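Local coordinates for protein aminoglycoside-O-phosphotransferase VIII (Streptomyces rimosus, PDB 4H05) that probably inactivates aminoglycoside antibiotics by transferring a phosphate group from ATP to their 3'-hydroxyl, a magnesium-dependent reaction linked to antibiotic resistance, at residues A[22-27]-A[37-42]; A[44-49]-A[92-97]; A[99-104]-A[192-197]; A[122-127]-A[185-190]. All coordinates share one frame; numbering follows the deposited sequence.

Interactions 1 and 2 lie in the same five-stranded antiparallel sheet, with strand 35-40 of the first beside strand 43-50 of the second. They meet through the Arg37-Glu44 salt bridge and through packing of Leu38 on Val47. Interaction 1 is a surface contact at the sheet edge, rich in backbone bonds and with a salt bridge of its own; interaction 2 is partly buried and turns on an aromatic ring. Leu197 of interaction 3 packs against backbone oxygens of 92-97. Interaction 3, mostly backbone-bonded, joins interaction 4 through Asn195 and Asp190. The buried interaction 4 has no direct hydrogen bond across it and relies on apolar packing and one water.

Interaction 1: A[22-27]-A[37-42]; sequences EWVVVE and RLRGGG
Arg39 and Glu22 run side by side on one face of an antiparallel strand pair, their charged ends joined by a salt bridge. CB of Arg39 leaves the strand on the face that also carries Glu22, Val24 and Arg37. The first torsion (chi1 58°) sets CG between the backbone N and the carbonyl carbon, where it lies 3.7 Å from Glu22 O. The chain then runs extended through CD to NE, which donates to Glu22 OE1 at 3.1 Å from the anti side of the carboxylate. CZ lies beneath Val24 CG2, 3.7 Å away, so that this methyl covers the centre of one guanidinium face. At the tip, NH2 also donates to Glu22 OE1, again at 3.1 Å, but from above the carboxylate plane. One oxygen thus takes two donors at the guanidinium edge, while the two flat groups are turned 58° apart.

The opposite face carries Trp23 and Leu38. Leu38 CG sits over the indole's five-membered ring, 3.8 Å from its centroid in a CH-pi contact, and CD1 reaches to 3.6 Å from Trp23 CD2. Arg15 of helix 6-17 makes a cation-pi contact with the same indole.

Two pairs of backbone hydrogen bonds link Glu22 with Arg39 and Val24 with Arg37. Beyond them Val26 and Glu27 both face Val35 in a classic beta bulge. The arrangement is the edge hairpin of the five-stranded antiparallel sheet in the N-terminal lobe of the protein kinase-like fold.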
loop_
_atom_site.group_PDB
_atom_site.type_symbol
_atom_site.label_atom_id
_atom_site.label_comp_id
_atom_site.label_asym_id
_atom_site.label_seq_id
_atom_site.Cartn_x
_atom_site.Cartn_y
_atom_site.Cartn_z
ATOM N N GLU A 22 8.229 -23.937 -5.470
ATOM C CA GLU A 22 8.899 -23.201 -6.484
ATOM C C GLU A 22 8.773 -21.689 -6.268
ATOM O O GLU A 22 7.727 -21.185 -6.063
ATOM C CB GLU A 22 8.355 -23.562 -7.846
ATOM C CG GLU A 22 8.902 -22.678 -8.972
ATOM C CD GLU A 22 8.455 -23.191 -10.342
ATOM O OE1 GLU A 22 7.240 -23.078 -10.678
ATOM O OE2 GLU A 22 9.348 -23.689 -11.074
ATOM N N TRP A 23 9.912 -21.003 -6.371
ATOM C CA TRP A 23 10.023 -19.580 -6.230
ATOM C C TRP A 23 9.908 -18.776 -7.477
ATOM O O TRP A 23 10.719 -18.883 -8.350
ATOM C CB TRP A 23 11.359 -19.267 -5.595
ATOM C CG TRP A 23 11.446 -19.662 -4.150
ATOM C CD1 TRP A 23 11.339 -20.927 -3.598
ATOM C CD2 TRP A 23 11.724 -18.772 -2.995
ATOM N NE1 TRP A 23 11.521 -20.880 -2.248
ATOM C CE2 TRP A 23 11.731 -19.626 -1.822
ATOM C CE3 TRP A 23 11.971 -17.412 -2.849
ATOM C CZ2 TRP A 23 11.980 -19.146 -0.577
ATOM C CZ3 TRP A 23 12.185 -16.920 -1.566
ATOM C CH2 TRP A 23 12.180 -17.778 -0.452
ATOM N N VAL A 24 8.971 -17.837 -7.503
ATOM C CA VAL A 24 8.806 -16.942 -8.619
ATOM C C VAL A 24 9.108 -15.515 -8.180
ATOM O O VAL A 24 8.576 -15.021 -7.169
ATOM C CB VAL A 24 7.404 -16.998 -9.109
ATOM C CG1 VAL A 24 7.260 -16.189 -10.388
ATOM C CG2 VAL A 24 7.024 -18.463 -9.312
ATOM N N VAL A 25 9.994 -14.858 -8.909
ATOM C CA VAL A 25 10.317 -13.494 -8.583
ATOM C C VAL A 25 9.232 -12.606 -9.094
ATOM O O VAL A 25 8.848 -12.715 -10.249
ATOM C CB VAL A 25 11.618 -13.088 -9.167
ATOM C CG1 VAL A 25 11.790 -11.581 -9.020
ATOM C CG2 VAL A 25 12.692 -13.860 -8.413
ATOM N N VAL A 26 8.667 -11.793 -8.214
ATOM C CA VAL A 26 7.648 -10.840 -8.644
ATOM C C VAL A 26 8.216 -9.424 -8.553
ATOM O O VAL A 26 7.791 -8.564 -9.305
ATOM C CB VAL A 26 6.235 -11.063 -7.998
ATOM C CG1 VAL A 26 6.270 -12.072 -6.865
ATOM C CG2 VAL A 26 5.576 -9.742 -7.579
ATOM N N GLU A 27 9.226 -9.193 -7.715
ATOM C CA GLU A 27 9.969 -7.938 -7.767
ATOM C C GLU A 27 11.267 -8.156 -7.045
ATOM O O GLU A 27 11.250 -8.637 -5.905
ATOM C CB GLU A 27 9.163 -6.831 -7.076
ATOM C CG GLU A 27 9.565 -5.408 -7.442
ATOM C CD GLU A 27 8.410 -4.407 -7.244
ATOM O OE1 GLU A 27 8.507 -3.267 -7.780
ATOM O OE2 GLU A 27 7.398 -4.760 -6.564
ATOM N N ARG A 37 6.448 -15.159 -5.125
ATOM C CA ARG A 37 5.356 -16.098 -5.122
ATOM C C ARG A 37 5.920 -17.510 -5.083
ATOM O O ARG A 37 6.749 -17.893 -5.956
ATOM C CB ARG A 37 4.552 -15.911 -6.371
ATOM C CG ARG A 37 3.358 -16.849 -6.504
ATOM C CD ARG A 37 2.684 -16.646 -7.874
ATOM N NE ARG A 37 1.978 -15.359 -7.885
ATOM C CZ ARG A 37 0.742 -15.160 -7.400
ATOM N NH1 ARG A 37 0.195 -13.950 -7.458
ATOM N NH2 ARG A 37 0.042 -16.161 -6.854
ATOM N N LEU A 38 5.564 -18.251 -4.034
ATOM C CA LEU A 38 6.046 -19.623 -3.835
ATOM C C LEU A 38 4.894 -20.511 -4.090
ATOM O O LEU A 38 3.848 -20.333 -3.498
ATOM C CB LEU A 38 6.495 -19.919 -2.425
ATOM C CG LEU A 38 7.925 -19.669 -2.036
ATOM C CD1 LEU A 38 8.224 -18.174 -2.409
ATOM C CD2 LEU A 38 8.115 -20.052 -0.545
ATOM N N ARG A 39 5.101 -21.530 -4.901
ATOM C CA ARG A 39 4.002 -22.385 -5.302
ATOM C C ARG A 39 4.389 -23.829 -5.461
ATOM O O ARG A 39 5.457 -24.130 -5.988
ATOM C CB ARG A 39 3.450 -21.890 -6.613
ATOM C CG ARG A 39 4.461 -21.829 -7.727
ATOM C CD ARG A 39 3.815 -21.282 -8.991
ATOM N NE ARG A 39 4.724 -21.433 -10.127
ATOM C CZ ARG A 39 4.713 -20.687 -11.231
ATOM N NH1 ARG A 39 3.833 -19.680 -11.359
ATOM N NH2 ARG A 39 5.575 -20.957 -12.226
ATOM N N GLY A 40 3.491 -24.710 -5.053
ATOM C CA GLY A 40 3.753 -26.153 -5.008
ATOM C C GLY A 40 2.537 -26.835 -4.423
ATOM O O GLY A 40 1.966 -26.360 -3.423
ATOM N N GLY A 41 2.183 -27.974 -5.013
ATOM C CA GLY A 41 0.818 -28.515 -4.971
ATOM C C GLY A 41 -0.278 -28.381 -3.908
ATOM O O GLY A 41 -0.129 -28.864 -2.803
ATOM N N GLY A 42 -1.395 -27.735 -4.180
ATOM C CA GLY A 42 -1.541 -26.510 -4.952
ATOM C C GLY A 42 -1.829 -25.492 -3.859
ATOM O O GLY A 42 -2.962 -25.089 -3.662
#

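Interaction 2: A[44-49]-A[92-97]; sequences ELFVKV and TEAVPG
Glu44 meets Ala94 where strand 43-50 pairs antiparallel with the end of strand 86-93, inside the N-terminal sheet of the kinase-like fold, as the chain leaves toward the C-terminal lobe. Glu44 O accepts from Ala94 N at 3.0 Å, with the donor above the carbonyl plane, and Glu44 CB packs on Ala94 CB. The carboxylate turns instead to Arg37 of the neighbouring strand. Farther along strand 43-50, Lys48 NZ forms salt bridges with Glu61 OE1 and with OD1 of Asp210, a predicted magnesium ligand.

Leu45 lies against Thr92 O, which is 3.3 Å from its CB, and its CD2 reaches Glu93 CA.

Phe46 makes both bonds of a hydrogen-bonded pair with Thr92: its N donates to Thr92 O at 2.8 Å and its O accepts from Thr92 N at 2.9 Å. Chi1 of -70° puts CG anti to the carbonyl carbon; the ring beyond it lies against the departing chain. Ala94 CA stands over the ring centre, 3.6 Å from the centroid in a CH-pi contact, and Ala94 CB is 3.3 Å from Phe46 CE2. Val95 approaches obliquely, its CG2 near Phe46 CE1. Thr92 OG1, bonded to Glu93 O, is 3.6 Å from Phe46 CB.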
loop_
_atom_site.group_PDB
_atom_site.type_symbol
_atom_site.label_atom_id
_atom_site.label_comp_id
_atom_site.label_asym_id
_atom_site.label_seq_id
_atom_site.Cartn_x
_atom_site.Cartn_y
_atom_site.Cartn_z
ATOM N N GLU A 44 -0.127 -21.722 -2.508
ATOM C CA GLU A 44 0.661 -20.585 -2.992
ATOM C C GLU A 44 0.819 -19.704 -1.833
ATOM O O GLU A 44 -0.117 -19.555 -1.092
ATOM C CB GLU A 44 0.009 -19.797 -4.134
ATOM C CG GLU A 44 -0.031 -20.595 -5.424
ATOM C CD GLU A 44 0.312 -19.821 -6.707
ATOM O OE1 GLU A 44 0.628 -18.599 -6.668
ATOM O OE2 GLU A 44 0.290 -20.476 -7.790
ATOM N N LEU A 45 2.057 -19.226 -1.627
ATOM C CA LEU A 45 2.414 -18.229 -0.633
ATOM C C LEU A 45 3.005 -17.013 -1.310
ATOM O O LEU A 45 3.652 -17.077 -2.374
ATOM C CB LEU A 45 3.440 -18.753 0.337
ATOM C CG LEU A 45 3.007 -20.105 0.933
ATOM C CD1 LEU A 45 4.136 -20.750 1.668
ATOM C CD2 LEU A 45 1.825 -19.964 1.922
ATOM N N PHE A 46 2.827 -15.900 -0.650
ATOM C CA PHE A 46 3.593 -14.715 -0.938
ATOM C C PHE A 46 4.701 -14.542 0.104
ATOM O O PHE A 46 4.443 -14.646 1.328
ATOM C CB PHE A 46 2.660 -13.476 -0.825
ATOM C CG PHE A 46 1.620 -13.334 -1.905
ATOM C CD1 PHE A 46 0.606 -12.346 -1.764
ATOM C CD2 PHE A 46 1.584 -14.148 -3.057
ATOM C CE1 PHE A 46 -0.379 -12.180 -2.739
ATOM C CE2 PHE A 46 0.586 -13.968 -4.021
ATOM C CZ PHE A 46 -0.394 -12.978 -3.856
ATOM N N VAL A 47 5.910 -14.188 -0.343
ATOM C CA VAL A 47 7.090 -13.995 0.556
ATOM C C VAL A 47 7.719 -12.667 0.245
ATOM O O VAL A 47 7.954 -12.345 -0.918
ATOM C CB VAL A 47 8.143 -15.067 0.373
ATOM C CG1 VAL A 47 9.411 -14.693 1.106
ATOM C CG2 VAL A 47 7.591 -16.448 0.749
ATOM N N LYS A 48 7.881 -11.856 1.281
ATOM C CA LYS A 48 8.481 -10.539 1.183
ATOM C C LYS A 48 9.703 -10.582 2.087
ATOM O O LYS A 48 9.635 -11.054 3.213
ATOM C CB LYS A 48 7.517 -9.415 1.640
ATOM C CG LYS A 48 6.410 -9.134 0.637
ATOM C CD LYS A 48 5.341 -8.108 1.029
ATOM C CE LYS A 48 5.888 -6.835 1.583
ATOM N NZ LYS A 48 4.792 -5.908 1.972
ATOM N N VAL A 49 10.820 -10.110 1.563
ATOM C CA VAL A 49 12.016 -9.928 2.367
ATOM C C VAL A 49 12.460 -8.497 2.092
ATOM O O VAL A 49 12.441 -8.037 0.948
ATOM C CB VAL A 49 13.108 -10.978 1.966
ATOM C CG1 VAL A 49 14.231 -11.053 3.001
ATOM C CG2 VAL A 49 12.485 -12.361 1.820
ATOM N N THR A 92 2.919 -15.015 3.792
ATOM C CA THR A 92 1.511 -15.112 3.858
ATOM C C THR A 92 0.980 -16.065 2.838
ATOM O O THR A 92 1.639 -16.379 1.860
ATOM C CB THR A 92 0.788 -13.755 3.619
ATOM O OG1 THR A 92 0.778 -13.407 2.228
ATOM C CG2 THR A 92 1.471 -12.619 4.421
ATOM N N GLU A 93 -0.217 -16.560 3.088
ATOM C CA GLU A 93 -0.947 -17.256 2.044
ATOM C C GLU A 93 -1.118 -16.307 0.905
ATOM O O GLU A 93 -1.281 -15.141 1.147
ATOM C CB GLU A 93 -2.309 -17.705 2.581
ATOM C CG GLU A 93 -2.081 -18.743 3.671
ATOM C CD GLU A 93 -3.354 -19.391 4.192
ATOM O OE1 GLU A 93 -4.441 -18.900 3.849
ATOM O OE2 GLU A 93 -3.234 -20.371 4.958
ATOM N N ALA A 94 -1.011 -16.787 -0.334
ATOM C CA ALA A 94 -1.131 -15.936 -1.482
ATOM C C ALA A 94 -2.589 -15.497 -1.514
ATOM O O ALA A 94 -3.417 -16.211 -0.953
ATOM C CB ALA A 94 -0.771 -16.713 -2.748
ATOM N N VAL A 95 -2.873 -14.314 -2.081
ATOM C CA VAL A 95 -4.278 -13.819 -2.273
ATOM C C VAL A 95 -4.714 -14.180 -3.694
ATOM O O VAL A 95 -4.017 -13.838 -4.618
ATOM C CB VAL A 95 -4.374 -12.253 -2.106
ATOM C CG1 VAL A 95 -5.812 -11.759 -2.277
ATOM C CG2 VAL A 95 -3.849 -11.830 -0.751
ATOM N N PRO A 96 -5.856 -14.871 -3.880
ATOM C CA PRO A 96 -6.133 -15.240 -5.251
ATOM C C PRO A 96 -6.555 -14.026 -6.043
ATOM O O PRO A 96 -6.674 -12.971 -5.490
ATOM C CB PRO A 96 -7.297 -16.245 -5.143
ATOM C CG PRO A 96 -7.914 -15.933 -3.801
ATOM C CD PRO A 96 -6.775 -15.492 -2.927
ATOM N N GLY A 97 -6.677 -14.176 -7.355
ATOM C CA GLY A 97 -7.287 -13.219 -8.196
ATOM C C GLY A 97 -6.289 -12.345 -8.911
ATOM O O GLY A 97 -5.119 -12.688 -9.018
#

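Interaction 3: A[99-104]-A[192-197]; sequences PASARW and CPDNVL
Pro99 and Leu197 lie side by side and point the same way, the two facing residues of a short antiparallel pair. The proline CB lies 4.2 Å from Leu197 CG, while Leu197 CD2 comes alongside the ring at CD. CG of Leu197 sits anti to its own carbonyl carbon (chi1 -83°) and lies near CA and N of the proline.

Ala100 and Pro193 meet more closely. Both side chains are directed at the opposite segment, and their CB atoms pass 3.5 Å apart, tighter than usual for two carbons; Ala100 CB also touches Pro193 O. Val112 of helix 109-124 packs on this alanine, while Pro193 is covered by Phe238 and by Glu229 of helix 220-230. Ser101 turns its hydroxyl toward the carboxylate of Asp194, although the modelled place of that hydroxyl is doubtful.

Backbone donors fix the register. Ala100 N gives a bond of 2.8 Å to Val196 O, nearly along the C=O axis, and Ser101 N gives a weak one of 3.2 Å to Pro193 O. Within 99-104, Pro99 O accepts from Ala102 N and from Trp104 NE1, each at 2.9 Å. These two donors come from opposite faces of the carbonyl plane, so the indole helps to hold the turn closed.

The CB of Asn195, a predicted magnesium ligand, is directed away from 99-104, and its ND2 bonds Asp190 O. The 99-104 turn therefore holds the catalytic-loop segment of this kinase-like fold mainly through main-chain N-H groups and apolar contacts, next to the predicted magnesium ligand Asn195.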
loop_
_atom_site.group_PDB
_atom_site.type_symbol
_atom_site.label_atom_id
_atom_site.label_comp_id
_atom_site.label_asym_id
_atom_site.label_seq_id
_atom_site.Cartn_x
_atom_site.Cartn_y
_atom_site.Cartn_z
ATOM N N PRO A 99 -4.727 -8.374 -9.673
ATOM C CA PRO A 99 -4.639 -7.046 -9.090
ATOM C C PRO A 99 -5.326 -5.954 -9.913
ATOM O O PRO A 99 -5.421 -6.069 -11.125
ATOM C CB PRO A 99 -3.147 -6.811 -8.948
ATOM C CG PRO A 99 -2.444 -7.816 -9.807
ATOM C CD PRO A 99 -3.441 -8.902 -10.161
ATOM N N ALA A 100 -5.842 -4.930 -9.244
ATOM C CA ALA A 100 -6.500 -3.793 -9.870
ATOM C C ALA A 100 -5.587 -3.021 -10.896
ATOM O O ALA A 100 -6.087 -2.301 -11.751
ATOM C CB ALA A 100 -7.034 -2.837 -8.795
ATOM N N SER A 101 -4.292 -3.112 -10.625
ATOM C CA SER A 101 -3.110 -2.973 -11.461
ATOM C C SER A 101 -3.054 -3.644 -12.863
ATOM O O SER A 101 -2.365 -3.173 -13.767
ATOM C CB SER A 101 -2.056 -3.764 -10.665
ATOM O OG SER A 101 -0.841 -3.092 -10.650
ATOM N N ALA A 102 -3.632 -4.823 -13.008
ATOM C CA ALA A 102 -3.532 -5.537 -14.280
ATOM C C ALA A 102 -4.393 -4.779 -15.288
ATOM O O ALA A 102 -5.155 -3.884 -14.909
ATOM C CB ALA A 102 -3.995 -6.979 -14.156
ATOM N N ARG A 103 -4.233 -5.113 -16.571
ATOM C CA ARG A 103 -5.108 -4.579 -17.614
ATOM C C ARG A 103 -6.391 -5.426 -17.564
ATOM O O ARG A 103 -6.394 -6.592 -17.898
ATOM C CB ARG A 103 -4.432 -4.649 -19.001
ATOM C CG ARG A 103 -5.263 -4.024 -20.144
ATOM C CD ARG A 103 -4.602 -3.980 -21.552
ATOM N NE ARG A 103 -3.861 -5.182 -21.969
ATOM C CZ ARG A 103 -4.387 -6.404 -22.124
ATOM N NH1 ARG A 103 -5.668 -6.649 -21.867
ATOM N NH2 ARG A 103 -3.612 -7.414 -22.513
ATOM N N TRP A 104 -7.475 -4.835 -17.125
ATOM C CA TRP A 104 -8.698 -5.540 -16.977
ATOM C C TRP A 104 -9.515 -5.425 -18.264
ATOM O O TRP A 104 -9.420 -4.397 -18.968
ATOM C CB TRP A 104 -9.470 -4.953 -15.786
ATOM C CG TRP A 104 -9.084 -5.510 -14.449
ATOM C CD1 TRP A 104 -7.962 -5.166 -13.690
ATOM C CD2 TRP A 104 -9.770 -6.544 -13.665
ATOM N NE1 TRP A 104 -7.881 -5.920 -12.571
ATOM C CE2 TRP A 104 -8.947 -6.764 -12.481
ATOM C CE3 TRP A 104 -10.939 -7.287 -13.823
ATOM C CZ2 TRP A 104 -9.306 -7.673 -11.488
ATOM C CZ3 TRP A 104 -11.305 -8.186 -12.830
ATOM C CH2 TRP A 104 -10.498 -8.390 -11.682
ATOM N N CYS A 192 -3.081 1.735 -3.698
ATOM C CA CYS A 192 -2.887 1.856 -5.088
ATOM C C CYS A 192 -3.458 0.554 -5.634
ATOM O O CYS A 192 -3.518 -0.452 -4.936
ATOM C CB CYS A 192 -1.421 2.042 -5.429
ATOM S SG CYS A 192 -0.284 0.972 -4.549
ATOM N N PRO A 193 -3.822 0.542 -6.903
ATOM C CA PRO A 193 -4.455 -0.632 -7.481
ATOM C C PRO A 193 -3.540 -1.880 -7.431
ATOM O O PRO A 193 -3.992 -3.001 -7.412
ATOM C CB PRO A 193 -4.774 -0.168 -8.900
ATOM C CG PRO A 193 -4.817 1.338 -8.797
ATOM C CD PRO A 193 -3.664 1.606 -7.897
ATOM N N ASP A 194 -2.265 -1.645 -7.362
ATOM C CA ASP A 194 -1.301 -2.654 -7.125
ATOM C C ASP A 194 -1.508 -3.454 -5.881
ATOM O O ASP A 194 -1.255 -4.578 -5.893
ATOM C CB ASP A 194 0.116 -2.031 -7.128
ATOM C CG ASP A 194 0.822 -2.317 -8.410
ATOM O OD1 ASP A 194 0.752 -3.497 -8.815
ATOM O OD2 ASP A 194 1.358 -1.396 -9.059
ATOM N N ASN A 195 -2.007 -2.871 -4.817
ATOM C CA ASN A 195 -2.135 -3.536 -3.540
ATOM C C ASN A 195 -3.513 -4.096 -3.241
ATOM O O ASN A 195 -3.859 -4.449 -2.062
ATOM C CB ASN A 195 -1.744 -2.433 -2.554
ATOM C CG ASN A 195 -0.294 -2.152 -2.650
ATOM O OD1 ASN A 195 0.410 -3.085 -3.011
ATOM N ND2 ASN A 195 0.175 -0.923 -2.330
ATOM N N VAL A 196 -4.348 -4.137 -4.286
ATOM C CA VAL A 196 -5.719 -4.682 -4.182
ATOM C C VAL A 196 -5.936 -5.727 -5.277
ATOM O O VAL A 196 -5.698 -5.497 -6.485
ATOM C CB VAL A 196 -6.778 -3.598 -4.333
ATOM C CG1 VAL A 196 -8.173 -4.153 -4.078
ATOM C CG2 VAL A 196 -6.503 -2.444 -3.387
ATOM N N LEU A 197 -6.308 -6.904 -4.831
ATOM C CA LEU A 197 -6.520 -7.982 -5.741
ATOM C C LEU A 197 -8.011 -8.287 -5.718
ATOM O O LEU A 197 -8.709 -8.026 -4.731
ATOM C CB LEU A 197 -5.711 -9.196 -5.306
ATOM C CG LEU A 197 -4.227 -9.233 -5.733
ATOM C CD1 LEU A 197 -3.431 -8.994 -4.506
ATOM C CD2 LEU A 197 -3.724 -10.524 -6.322
#

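Interaction 4: A[122-127]-A[185-190]; sequences SLHALD and AVCHGD
Leu126 and Val186 supply the main apolar contact between the end of helix 109-124 and strand 184-187: Leu126 CB lies 3.8 Å from Val186 CG2, with the two side chains crossing at a slant. Val186 CG2 comes there anti to its own carbonyl carbon, while CG1, anti to the backbone N (chi1 177°), meets Leu126 CD1. Farther along, Leu123 CD2 touches His188 CB at 3.9 Å, and His124 CB rests 3.7 Å from Ala185 CB. Trp67 of helix 54-71 packs on both Leu126 and Val186.

Among the aromatic contacts, the His124 ring turns its edge to Val186 O, which lies near the ring plane and 3.2 Å from CD2. Cys187 SG approaches the same ring obliquely. The ring nitrogens bond outside the contact, ND1 to Tyr250 OH and NE2 to Asp222 OD2.

Polar linkage passes through a water, which accepts from Val186 N at 2.7 Å and donates to Leu126 O and, at 3.2 Å, to Leu123 O.

In the following loop His188 NE2 bonds Ile209 O, and ND1 accepts from the N of Asp190, the predicted proton acceptor, at 3.0 Å. The contact thus packs the helix end against the strand leading into the catalytic loop, and the water satisfies a buried main-chain N-H.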
loop_
_atom_site.group_PDB
_atom_site.type_symbol
_atom_site.label_atom_id
_atom_site.label_comp_id
_atom_site.label_asym_id
_atom_site.label_seq_id
_atom_site.Cartn_x
_atom_site.Cartn_y
_atom_site.Cartn_z
ATOM N N SER A 122 -14.986 0.357 3.515
ATOM C CA SER A 122 -15.032 -0.595 4.544
ATOM C C SER A 122 -13.863 -0.365 5.494
ATOM O O SER A 122 -13.963 -0.545 6.699
ATOM C CB SER A 122 -14.938 -2.003 3.907
ATOM O OG SER A 122 -16.033 -2.283 3.046
ATOM N N LEU A 123 -12.723 -0.024 4.946
ATOM C CA LEU A 123 -11.557 0.345 5.745
ATOM C C LEU A 123 -11.953 1.606 6.553
ATOM O O LEU A 123 -11.846 1.666 7.791
ATOM C CB LEU A 123 -10.426 0.658 4.778
ATOM C CG LEU A 123 -8.976 0.238 4.823
ATOM C CD1 LEU A 123 -8.731 -1.137 5.454
ATOM C CD2 LEU A 123 -8.422 0.391 3.383
ATOM N N HIS A 124 -12.498 2.610 5.871
ATOM C CA HIS A 124 -12.810 3.861 6.578
ATOM C C HIS A 124 -14.005 3.785 7.445
ATOM O O HIS A 124 -14.249 4.734 8.100
ATOM C CB HIS A 124 -12.842 5.092 5.679
ATOM C CG HIS A 124 -11.608 5.239 4.816
ATOM N ND1 HIS A 124 -11.584 5.991 3.705
ATOM C CD2 HIS A 124 -10.383 4.641 4.900
ATOM C CE1 HIS A 124 -10.376 5.890 3.115
ATOM N NE2 HIS A 124 -9.634 5.071 3.838
ATOM N N ALA A 125 -14.720 2.642 7.487
ATOM C CA ALA A 125 -15.867 2.455 8.399
ATOM C C ALA A 125 -15.424 1.939 9.699
ATOM O O ALA A 125 -16.205 1.914 10.600
ATOM C CB ALA A 125 -16.882 1.481 7.845
ATOM N N LEU A 126 -14.201 1.406 9.787
ATOM C CA LEU A 126 -13.698 0.965 11.079
ATOM C C LEU A 126 -13.674 2.157 12.026
ATOM O O LEU A 126 -13.473 3.255 11.618
ATOM C CB LEU A 126 -12.282 0.398 10.942
ATOM C CG LEU A 126 -12.290 -0.957 10.322
ATOM C CD1 LEU A 126 -10.932 -1.348 9.772
ATOM C CD2 LEU A 126 -12.804 -1.915 11.375
ATOM N N ASP A 127 -13.856 1.935 13.309
ATOM C CA ASP A 127 -13.730 3.004 14.264
ATOM C C ASP A 127 -12.205 3.118 14.561
ATOM O O ASP A 127 -11.607 2.229 15.108
ATOM C CB ASP A 127 -14.581 2.627 15.500
ATOM C CG ASP A 127 -14.445 3.629 16.663
ATOM O OD1 ASP A 127 -15.170 3.455 17.658
ATOM O OD2 ASP A 127 -13.619 4.571 16.603
ATOM N N ALA A 185 -9.566 8.239 9.827
ATOM C CA ALA A 185 -10.138 6.917 9.613
ATOM C C ALA A 185 -8.974 5.899 9.630
ATOM O O ALA A 185 -7.798 6.245 9.575
ATOM C CB ALA A 185 -10.842 6.863 8.261
ATOM N N VAL A 186 -9.304 4.625 9.696
ATOM C CA VAL A 186 -8.283 3.589 9.503
ATOM C C VAL A 186 -7.967 3.484 8.063
ATOM O O VAL A 186 -8.849 3.021 7.258
ATOM C CB VAL A 186 -8.737 2.226 10.030
ATOM C CG1 VAL A 186 -7.648 1.122 9.737
ATOM C CG2 VAL A 186 -9.093 2.364 11.522
ATOM N N CYS A 187 -6.722 3.911 7.744
ATOM C CA CYS A 187 -6.171 3.951 6.373
ATOM C C CYS A 187 -5.190 2.813 6.050
ATOM O O CYS A 187 -4.544 2.264 6.958
ATOM C CB CYS A 187 -5.540 5.311 6.104
ATOM S SG CYS A 187 -6.754 6.698 6.079
ATOM N N HIS A 188 -5.179 2.376 4.780
ATOM C CA HIS A 188 -4.150 1.508 4.294
ATOM C C HIS A 188 -2.819 2.236 4.181
ATOM O O HIS A 188 -1.799 1.772 4.621
ATOM C CB HIS A 188 -4.579 1.067 2.949
ATOM C CG HIS A 188 -3.617 0.097 2.293
ATOM N ND1 HIS A 188 -2.572 0.501 1.518
ATOM C CD2 HIS A 188 -3.588 -1.253 2.311
ATOM C CE1 HIS A 188 -1.952 -0.528 1.085
ATOM N NE2 HIS A 188 -2.552 -1.626 1.561
ATOM N N GLY A 189 -2.829 3.367 3.494
ATOM C CA GLY A 189 -1.689 4.271 3.402
ATOM C C GLY A 189 -0.794 4.139 2.195
ATOM O O GLY A 189 0.125 4.976 1.998
ATOM N N ASP A 190 -0.986 3.052 1.447
ATOM C CA ASP A 190 -0.474 2.950 0.081
ATOM C C ASP A 190 -1.529 2.251 -0.812
ATOM O O ASP A 190 -1.258 1.221 -1.465
ATOM C CB ASP A 190 0.877 2.256 0.057
ATOM C CG ASP A 190 1.556 2.344 -1.302
ATOM O OD1 ASP A 190 2.502 1.641 -1.481
ATOM O OD2 ASP A 190 1.106 3.069 -2.198
HETATM O O HOH W 1 -11.929 4.230 9.644
#